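Local coordinates for protein NUDIX hydrolase (Jonesia denitrificans, PDB 4KTB) that is of unknown function but, as a Nudix-clan protein, is possibly an asymmetric diadenosine tetraphosphate (Ap4A) hydrolase, at residues R91-D96 with Y138-R143; G53-V58 with A185-L190. All coordinates share one frame; numbering follows the deposited sequence.

Contact 1 of 2, residues R91-D96 with Y138-R143; sequences RHIEKD and YIVPVR
Ile93 of helix 85-97 faces the end of strand 133-141, its CA atom 8.9 Å from the CA of Val140. This is helix-on-sheet packing in a Nudix fold, in which helices cover a mixed sheet. By its sequence and its place in the chain, helix 85-97 probably corresponds to the Nudix helix. The usual signature there runs REUXEEXGU, where U is a bulky aliphatic residue. Segment 91-96 reads RHIEKD, so Ile93 would take the first U position, while His92, Lys95 and Asp96 would stand where the signature has glutamates. A sodium ion is bound about 10 Å from the side chain of Ile93.

The contact is small and wholly apolar. No hydrogen bond crosses it. Ile93 meets two valines with two different branches. Its CD1 comes within 4.3 Å of CG1 of Val140. Its CG2 lies 4.4 Å from CG1 of Val142, just past the end of the strand. Both are loose methyl-to-methyl contacts. Val140 and Val142 are two residues apart and point their side chains the same way, toward the helix. Ile93 has CG2 anti to its backbone N and CG1 beside it (chi1 -67°). The two branches therefore spread, one to each valine.

Tyr138 extends the packing along the same helix, resting on Val85 and Leu89. Val140 also touches Ala44 of strand 39-49, and its backbone is bonded to Val45 and Val47 of that strand. Polar groups of the helix bind elsewhere: Arg91 forms a salt bridge with Glu83, and His92 NE2 bonds to Arg78 O. Within the helix, CD2 of His92 sits 3.9 Å above the guanidinium plane of Arg91, offset toward its rim.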
ATOM      1  N   ARG A  91      -1.366  22.433  -1.316  1.00  9.40           N
ATOM      2  CA  ARG A  91      -1.745  23.548  -2.168  1.00  8.59           C
ATOM      3  C   ARG A  91      -3.111  23.348  -2.801  1.00 11.48           C
ATOM      4  O   ARG A  91      -3.887  24.281  -2.918  1.00  9.22           O
ATOM      5  CB  ARG A  91      -0.688  23.739  -3.252  1.00  8.41           C
ATOM      6  CG  ARG A  91      -0.963  24.888  -4.172  1.00 14.58           C
ATOM      7  CD  ARG A  91       0.240  25.187  -5.049  1.00 15.69           C
ATOM      8  NE  ARG A  91       0.601  24.044  -5.879  1.00 15.54           N
ATOM      9  CZ  ARG A  91       0.045  23.776  -7.051  1.00 15.00           C
ATOM     10  NH1 ARG A  91      -0.907  24.569  -7.525  1.00 12.96           N
ATOM     11  NH2 ARG A  91       0.443  22.716  -7.739  1.00 16.11           N
ATOM     12  N   HIS A  92      -3.418  22.126  -3.207  1.00  8.00           N
ATOM     13  CA  HIS A  92      -4.655  21.896  -3.951  1.00 10.02           C
ATOM     14  C   HIS A  92      -5.833  21.828  -3.005  1.00 10.68           C
ATOM     15  O   HIS A  92      -6.947  22.200  -3.357  1.00 14.66           O
ATOM     16  CB  HIS A  92      -4.556  20.651  -4.855  1.00  8.58           C
ATOM     17  CG  HIS A  92      -3.758  20.884  -6.102  1.00  9.24           C
ATOM     18  ND1 HIS A  92      -4.214  21.671  -7.138  1.00 13.37           N
ATOM     19  CD2 HIS A  92      -2.522  20.461  -6.469  1.00  8.96           C
ATOM     20  CE1 HIS A  92      -3.298  21.719  -8.091  1.00 16.56           C
ATOM     21  NE2 HIS A  92      -2.262  20.994  -7.709  1.00  7.02           N
ATOM     22  N   ILE A  93      -5.571  21.374  -1.786  1.00 10.87           N
ATOM     23  CA  ILE A  93      -6.607  21.352  -0.763  1.00 11.53           C
ATOM     24  C   ILE A  93      -7.016  22.769  -0.361  1.00 14.91           C
ATOM     25  O   ILE A  93      -8.204  23.085  -0.276  1.00 15.36           O
ATOM     26  CB  ILE A  93      -6.149  20.558   0.473  1.00 13.08           C
ATOM     27  CG1 ILE A  93      -5.994  19.080   0.127  1.00 13.91           C
ATOM     28  CG2 ILE A  93      -7.142  20.698   1.613  1.00 15.32           C
ATOM     29  CD1 ILE A  93      -7.314  18.321   0.086  1.00 16.16           C
ATOM     30  N   GLU A  94      -6.030  23.621  -0.112  1.00 13.00           N
ATOM     31  CA  GLU A  94      -6.299  25.009   0.229  1.00 14.52           C
ATOM     32  C   GLU A  94      -7.056  25.682  -0.914  1.00 15.55           C
ATOM     33  O   GLU A  94      -8.050  26.364  -0.697  1.00 13.95           O
ATOM     34  CB  GLU A  94      -4.973  25.724   0.478  1.00 15.96           C
ATOM     35  CG  GLU A  94      -5.073  26.957   1.322  1.00 23.73           C
ATOM     36  CD  GLU A  94      -5.295  28.201   0.504  1.00 30.68           C
ATOM     37  OE1 GLU A  94      -5.037  28.161  -0.715  1.00 33.67           O
ATOM     38  OE2 GLU A  94      -5.721  29.229   1.078  1.00 33.01           O
ATOM     39  N   LYS A  95      -6.578  25.453  -2.134  1.00 16.41           N
ATOM     40  CA  LYS A  95      -7.134  26.046  -3.350  1.00 17.64           C
ATOM     41  C   LYS A  95      -8.611  25.738  -3.592  1.00 16.44           C
ATOM     42  O   LYS A  95      -9.352  26.596  -4.064  1.00 15.22           O
ATOM     43  CB  LYS A  95      -6.307  25.608  -4.566  1.00 20.87           C
ATOM     44  CG  LYS A  95      -6.860  26.032  -5.912  1.00 20.89           C
ATOM     45  CD  LYS A  95      -5.855  25.742  -7.018  1.00 24.05           C
ATOM     46  CE  LYS A  95      -6.492  25.908  -8.380  1.00 24.05           C
ATOM     47  NZ  LYS A  95      -7.741  25.106  -8.451  1.00 26.53           N
ATOM     48  N   ASP A  96      -9.043  24.521  -3.277  1.00 14.66           N
ATOM     49  CA  ASP A  96     -10.427  24.112  -3.554  1.00 15.01           C
ATOM     50  C   ASP A  96     -11.363  24.247  -2.340  1.00 17.06           C
ATOM     51  O   ASP A  96     -12.567  24.439  -2.497  1.00 19.64           O
ATOM     52  CB  ASP A  96     -10.463  22.662  -4.092  1.00 14.07           C
ATOM     53  CG  ASP A  96     -10.320  22.580  -5.611  1.00 15.97           C
ATOM     54  OD1 ASP A  96     -10.858  23.453  -6.320  1.00 16.19           O
ATOM     55  OD2 ASP A  96      -9.676  21.631  -6.104  1.00 18.13           O
ATOM     56  N   TYR A 138      -4.756  10.194  -3.410  1.00  5.54           N
ATOM     57  CA  TYR A 138      -4.780   9.966  -1.982  1.00  5.87           C
ATOM     58  C   TYR A 138      -6.150  10.263  -1.405  1.00 12.38           C
ATOM     59  O   TYR A 138      -6.882  11.107  -1.907  1.00 13.98           O
ATOM     60  CB  TYR A 138      -3.731  10.831  -1.279  1.00 11.10           C
ATOM     61  CG  TYR A 138      -2.314  10.665  -1.781  1.00  6.59           C
ATOM     62  CD1 TYR A 138      -1.883  11.350  -2.901  1.00  7.93           C
ATOM     63  CD2 TYR A 138      -1.403   9.847  -1.122  1.00  8.27           C
ATOM     64  CE1 TYR A 138      -0.597  11.226  -3.365  1.00  6.86           C
ATOM     65  CE2 TYR A 138      -0.096   9.713  -1.584  1.00  7.91           C
ATOM     66  CZ  TYR A 138       0.290  10.414  -2.713  1.00  7.90           C
ATOM     67  OH  TYR A 138       1.556  10.320  -3.214  1.00  7.67           O
ATOM     68  N   ILE A 139      -6.494   9.545  -0.347  1.00 13.44           N
ATOM     69  CA  ILE A 139      -7.628   9.909   0.482  1.00 10.17           C
ATOM     70  C   ILE A 139      -7.132  10.894   1.535  1.00 11.67           C
ATOM     71  O   ILE A 139      -6.211  10.585   2.306  1.00 11.10           O
ATOM     72  CB  ILE A 139      -8.177   8.691   1.210  1.00 10.75           C
ATOM     73  CG1 ILE A 139      -8.858   7.745   0.226  1.00  7.80           C
ATOM     74  CG2 ILE A 139      -9.168   9.097   2.279  1.00 15.06           C
ATOM     75  CD1 ILE A 139      -9.182   6.406   0.839  1.00 18.24           C
ATOM     76  N   VAL A 140      -7.747  12.070   1.588  1.00  7.87           N
ATOM     77  CA  VAL A 140      -7.312  13.092   2.528  1.00 14.77           C
ATOM     78  C   VAL A 140      -8.419  13.478   3.512  1.00 14.54           C
ATOM     79  O   VAL A 140      -9.424  14.085   3.132  1.00 13.98           O
ATOM     80  CB  VAL A 140      -6.780  14.343   1.822  1.00 13.49           C
ATOM     81  CG1 VAL A 140      -6.185  15.295   2.857  1.00 12.84           C
ATOM     82  CG2 VAL A 140      -5.730  13.980   0.769  1.00 11.93           C
ATOM     83  N   PRO A 141      -8.251  13.086   4.784  1.00 13.66           N
ATOM     84  CA  PRO A 141      -9.259  13.552   5.728  1.00 16.08           C
ATOM     85  C   PRO A 141      -9.004  15.029   5.947  1.00 15.53           C
ATOM     86  O   PRO A 141      -7.842  15.456   5.917  1.00 12.72           O
ATOM     87  CB  PRO A 141      -8.958  12.745   7.002  1.00 14.23           C
ATOM     88  CG  PRO A 141      -8.149  11.549   6.521  1.00 10.24           C
ATOM     89  CD  PRO A 141      -7.326  12.118   5.395  1.00 12.20           C
ATOM     90  N   VAL A 142     -10.075  15.798   6.094  1.00 16.73           N
ATOM     91  CA  VAL A 142      -9.949  17.207   6.430  1.00 16.26           C
ATOM     92  C   VAL A 142     -10.517  17.386   7.806  1.00 18.23           C
ATOM     93  O   VAL A 142     -11.603  16.885   8.105  1.00 14.53           O
ATOM     94  CB  VAL A 142     -10.687  18.119   5.447  1.00 15.41           C
ATOM     95  CG1 VAL A 142      -9.848  18.320   4.211  1.00 15.56           C
ATOM     96  CG2 VAL A 142     -12.032  17.524   5.092  1.00 15.95           C
ATOM     97  N   ARG A 143      -9.768  18.093   8.642  1.00 14.83           N
ATOM     98  CA  ARG A 143     -10.094  18.183  10.051  1.00 25.98           C
ATOM     99  C   ARG A 143     -10.796  19.500  10.395  1.00 24.72           C
ATOM    100  O   ARG A 143     -11.365  19.636  11.479  1.00 23.01           O
ATOM    101  CB  ARG A 143      -8.826  18.005  10.902  1.00 30.10           C
ATOM    102  CG  ARG A 143      -7.935  16.828  10.497  1.00 33.58           C
ATOM    103  CD  ARG A 143      -8.496  15.491  10.951  1.00 38.83           C
ATOM    104  NE  ARG A 143      -7.810  14.361  10.318  1.00 39.91           N
ATOM    105  CZ  ARG A 143      -7.850  13.108  10.760  1.00 38.94           C
ATOM    106  NH1 ARG A 143      -7.194  12.151  10.115  1.00 34.99           N
ATOM    107  NH2 ARG A 143      -8.543  12.819  11.848  1.00 42.63           N
TER

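Contact 2 of 2, residues G53-V58 with A185-L190. With EDO (1,2-ethanediol), chain P.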
ATOM      1  N   GLY A  53     -10.902   6.627  12.628  1.00 14.80           N
ATOM      2  CA  GLY A  53     -10.363   6.763  11.284  1.00 13.22           C
ATOM      3  C   GLY A  53     -11.345   6.367  10.201  1.00 17.55           C
ATOM      4  O   GLY A  53     -11.035   6.437   9.020  1.00 11.87           O
ATOM      5  N   ASP A  54     -12.547   5.971  10.599  1.00 14.26           N
ATOM      6  CA  ASP A  54     -13.496   5.424   9.645  1.00 14.26           C
ATOM      7  C   ASP A  54     -14.094   6.512   8.752  1.00 14.00           C
ATOM      8  O   ASP A  54     -14.561   7.536   9.233  1.00 19.63           O
ATOM      9  CB  ASP A  54     -14.616   4.692  10.373  1.00 16.57           C
ATOM     10  CG  ASP A  54     -15.383   3.777   9.462  1.00 24.57           C
ATOM     11  OD1 ASP A  54     -15.098   3.787   8.246  1.00 25.88           O
ATOM     12  OD2 ASP A  54     -16.269   3.048   9.952  1.00 29.12           O
ATOM     13  N   VAL A  55     -14.089   6.280   7.450  1.00 13.05           N
ATOM     14  CA  VAL A  55     -14.630   7.250   6.518  1.00 12.84           C
ATOM     15  C   VAL A  55     -16.141   7.358   6.708  1.00 15.33           C
ATOM     16  O   VAL A  55     -16.861   6.376   6.535  1.00 19.27           O
ATOM     17  CB  VAL A  55     -14.327   6.864   5.070  1.00 16.40           C
ATOM     18  CG1 VAL A  55     -14.893   7.910   4.133  1.00 14.86           C
ATOM     19  CG2 VAL A  55     -12.834   6.733   4.849  1.00 13.02           C
ATOM     20  N   ILE A  56     -16.597   8.557   7.070  1.00 14.89           N
ATOM     21  CA  ILE A  56     -18.014   8.820   7.324  1.00 16.33           C
ATOM     22  C   ILE A  56     -18.677   9.528   6.146  1.00 18.84           C
ATOM     23  O   ILE A  56     -19.782   9.156   5.733  1.00 18.35           O
ATOM     24  CB  ILE A  56     -18.219   9.671   8.581  1.00 17.51           C
ATOM     25  CG1 ILE A  56     -17.395   9.121   9.748  1.00 17.66           C
ATOM     26  CG2 ILE A  56     -19.698   9.729   8.935  1.00 19.18           C
ATOM     27  CD1 ILE A  56     -17.769   7.688  10.137  1.00 27.58           C
ATOM     28  N   GLN A  57     -18.013  10.564   5.627  1.00 17.47           N
ATOM     29  CA  GLN A  57     -18.445  11.218   4.389  1.00 17.17           C
ATOM     30  C   GLN A  57     -17.297  11.538   3.431  1.00 17.00           C
ATOM     31  O   GLN A  57     -16.138  11.591   3.831  1.00 15.81           O
ATOM     32  CB  GLN A  57     -19.230  12.500   4.672  1.00 17.91           C
ATOM     33  CG  GLN A  57     -20.628  12.296   5.206  1.00 19.22           C
ATOM     34  CD  GLN A  57     -21.312  13.615   5.439  1.00 21.58           C
ATOM     35  OE1 GLN A  57     -20.726  14.540   6.010  1.00 25.08           O
ATOM     36  NE2 GLN A  57     -22.545  13.726   4.970  1.00 21.32           N
ATOM     37  N   VAL A  58     -17.644  11.748   2.163  1.00 21.64           N
ATOM     38  CA  VAL A  58     -16.691  12.205   1.145  1.00 20.90           C
ATOM     39  C   VAL A  58     -17.130  13.574   0.659  1.00 17.77           C
ATOM     40  O   VAL A  58     -18.332  13.844   0.574  1.00 16.41           O
ATOM     41  CB  VAL A  58     -16.655  11.259  -0.072  1.00 24.93           C
ATOM     42  CG1 VAL A  58     -15.686  11.761  -1.140  1.00 24.13           C
ATOM     43  CG2 VAL A  58     -16.261   9.875   0.354  1.00 28.55           C
ATOM     44  N   ALA A 185     -13.169   1.747  -1.957  1.00 18.17           N
ATOM     45  CA  ALA A 185     -12.705   0.376  -1.844  1.00 11.42           C
ATOM     46  C   ALA A 185     -11.486   0.351  -0.926  1.00 11.28           C
ATOM     47  O   ALA A 185     -11.445  -0.409   0.023  1.00 11.31           O
ATOM     48  CB  ALA A 185     -12.367  -0.190  -3.196  1.00 12.33           C
ATOM     49  N   HIS A 186     -10.502   1.203  -1.210  1.00 11.09           N
ATOM     50  CA  HIS A 186      -9.279   1.255  -0.399  1.00  9.79           C
ATOM     51  C   HIS A 186      -9.607   1.458   1.074  1.00 15.30           C
ATOM     52  O   HIS A 186      -9.009   0.830   1.938  1.00 15.76           O
ATOM     53  CB  HIS A 186      -8.348   2.373  -0.865  1.00  8.68           C
ATOM     54  CG  HIS A 186      -7.057   2.440  -0.107  1.00 13.84           C
ATOM     55  ND1 HIS A 186      -6.114   1.429  -0.149  1.00 15.45           N
ATOM     56  CD2 HIS A 186      -6.543   3.392   0.707  1.00 14.43           C
ATOM     57  CE1 HIS A 186      -5.079   1.763   0.599  1.00  7.97           C
ATOM     58  NE2 HIS A 186      -5.311   2.946   1.137  1.00 12.92           N
ATOM     59  N   ALA A 187     -10.570   2.336   1.350  1.00 10.25           N
ATOM     60  CA  ALA A 187     -10.968   2.655   2.726  1.00 10.78           C
ATOM     61  C   ALA A 187     -11.833   1.562   3.362  1.00 18.86           C
ATOM     62  O   ALA A 187     -12.156   1.611   4.545  1.00 22.83           O
ATOM     63  CB  ALA A 187     -11.683   3.983   2.763  1.00 11.70           C
ATOM     64  N   GLY A 188     -12.206   0.572   2.566  1.00 12.08           N
ATOM     65  CA  GLY A 188     -13.087  -0.476   3.038  1.00 28.06           C
ATOM     66  C   GLY A 188     -14.497   0.037   3.244  1.00 27.82           C
ATOM     67  O   GLY A 188     -15.183  -0.365   4.179  1.00 15.00           O
ATOM     68  N   ARG A 189     -14.936   0.927   2.366  1.00 13.73           N
ATOM     69  CA  ARG A 189     -16.251   1.524   2.509  1.00 17.64           C
ATOM     70  C   ARG A 189     -16.957   1.645   1.167  1.00 18.33           C
ATOM     71  O   ARG A 189     -17.798   2.518   0.980  1.00 18.09           O
ATOM     72  CB  ARG A 189     -16.136   2.888   3.200  1.00 17.33           C
ATOM     73  CG  ARG A 189     -15.785   2.838   4.686  1.00 17.12           C
ATOM     74  CD  ARG A 189     -17.032   2.723   5.535  1.00 22.63           C
ATOM     75  NE  ARG A 189     -16.736   2.371   6.921  1.00 31.84           N
ATOM     76  CZ  ARG A 189     -17.223   1.303   7.557  1.00 36.27           C
ATOM     77  NH1 ARG A 189     -18.044   0.459   6.939  1.00 36.68           N
ATOM     78  NH2 ARG A 189     -16.887   1.078   8.820  1.00 36.15           N
ATOM     79  N   LEU A 190     -16.611   0.779   0.226  1.00 16.36           N
ATOM     80  CA  LEU A 190     -17.346   0.748  -1.034  1.00 18.67           C
ATOM     81  C   LEU A 190     -18.710   0.100  -0.787  1.00 16.22           C
ATOM     82  O   LEU A 190     -18.776  -0.979  -0.220  1.00 16.80           O
ATOM     83  CB  LEU A 190     -16.576  -0.044  -2.086  1.00 18.55           C
ATOM     84  CG  LEU A 190     -17.198  -0.127  -3.478  1.00 20.29           C
ATOM     85  CD1 LEU A 190     -17.142   1.228  -4.190  1.00 16.14           C
ATOM     86  CD2 LEU A 190     -16.472  -1.193  -4.273  1.00 21.84           C
TER
HETATM   87  C1  EDO P 212     -22.529  18.729   4.966  1.00 31.86           C
HETATM   88  O1  EDO P 212     -22.090  19.125   6.268  1.00 34.76           O
HETATM   89  C2  EDO P 212     -23.701  17.761   5.084  1.00 31.99           C
HETATM   90  O2  EDO P 212     -23.326  16.631   5.879  1.00 31.44           O
HETATM   91  O   HOH W   1     -13.804   1.053   7.168  1.00 53.96           O
HETATM   92  O   HOH W   2     -12.422   3.527   6.158  1.00 22.97           O
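A salt bridge at the edge of a largely buried contact and a small apolar contact, Asp54 with Arg189 and Val55 with Ala187, join the start of strand 55-64 to the end of helix 176-186. The helix finishes in a Schellman motif at Gly188, whose positive phi turns the chain so that Arg189 comes back toward the strand. The strand carries a classic beta bulge, where Ile56 and Gln57 together stand across from Arg48 of strand 39-49.

The carboxylate of Asp54 meets the guanidinium edge of Arg189 through two atoms on each side. Arg189 NE donates to the syn lone pair of Asp54 OD1 at 2.5 Å and 175°, almost straight. Arg189 NH2 and Asp54 OD2 are modelled 2.4 Å apart, so short that the exact length is doubtful. The two planes are 29° apart, nearly coplanar. Asp54 reaches its partner with CG anti to the backbone N (chi1 -163°), while the arginine chain bends at chi2. Arg84 of a neighbouring subunit makes a weak, long ion pair with Asp54 OD2.

Beside the bridge, Val55 CG2 packs on Ala187 CB at 3.6 Å. Water 2 hydrogen-bonds to Ala187 O at 2.5 Å and weakly to the backbone N of Val55.

Farther along, Gln57 OE1 accepts a bond from Arg48 NH1. With an alanine in place of Gln57, the NH1 of Arg48 would probably lose its amide partner and be freer to turn. A 1,2-ethanediol, probably from the crystallisation liquor, also binds here: Gln57 NE2 donates to its O2 at 3.1 Å.

How the contacts relate
Contact 1 packs a helix, and contact 2 the turn ending a helix, on the same mixed sheet, and their centres lie about 16 Å apart. Contact 1 is nearer the middle of the chain and joins its parts with aliphatic groups alone. Contact 2 lies farther out, beside a neighbouring subunit, and adds a salt bridge and waters to a smaller apolar part. It also buries more surface, 184 against 97 Å². Along the sequence, contact 1 is nested inside the loop that contact 2 closes. The two touch through Ile139, whose CD1 lies 4.0 Å from Ala187 CB. Strand 133-141 thus meets helix 85-97 through Val140 and the turn ending helix 176-186 through Ile139.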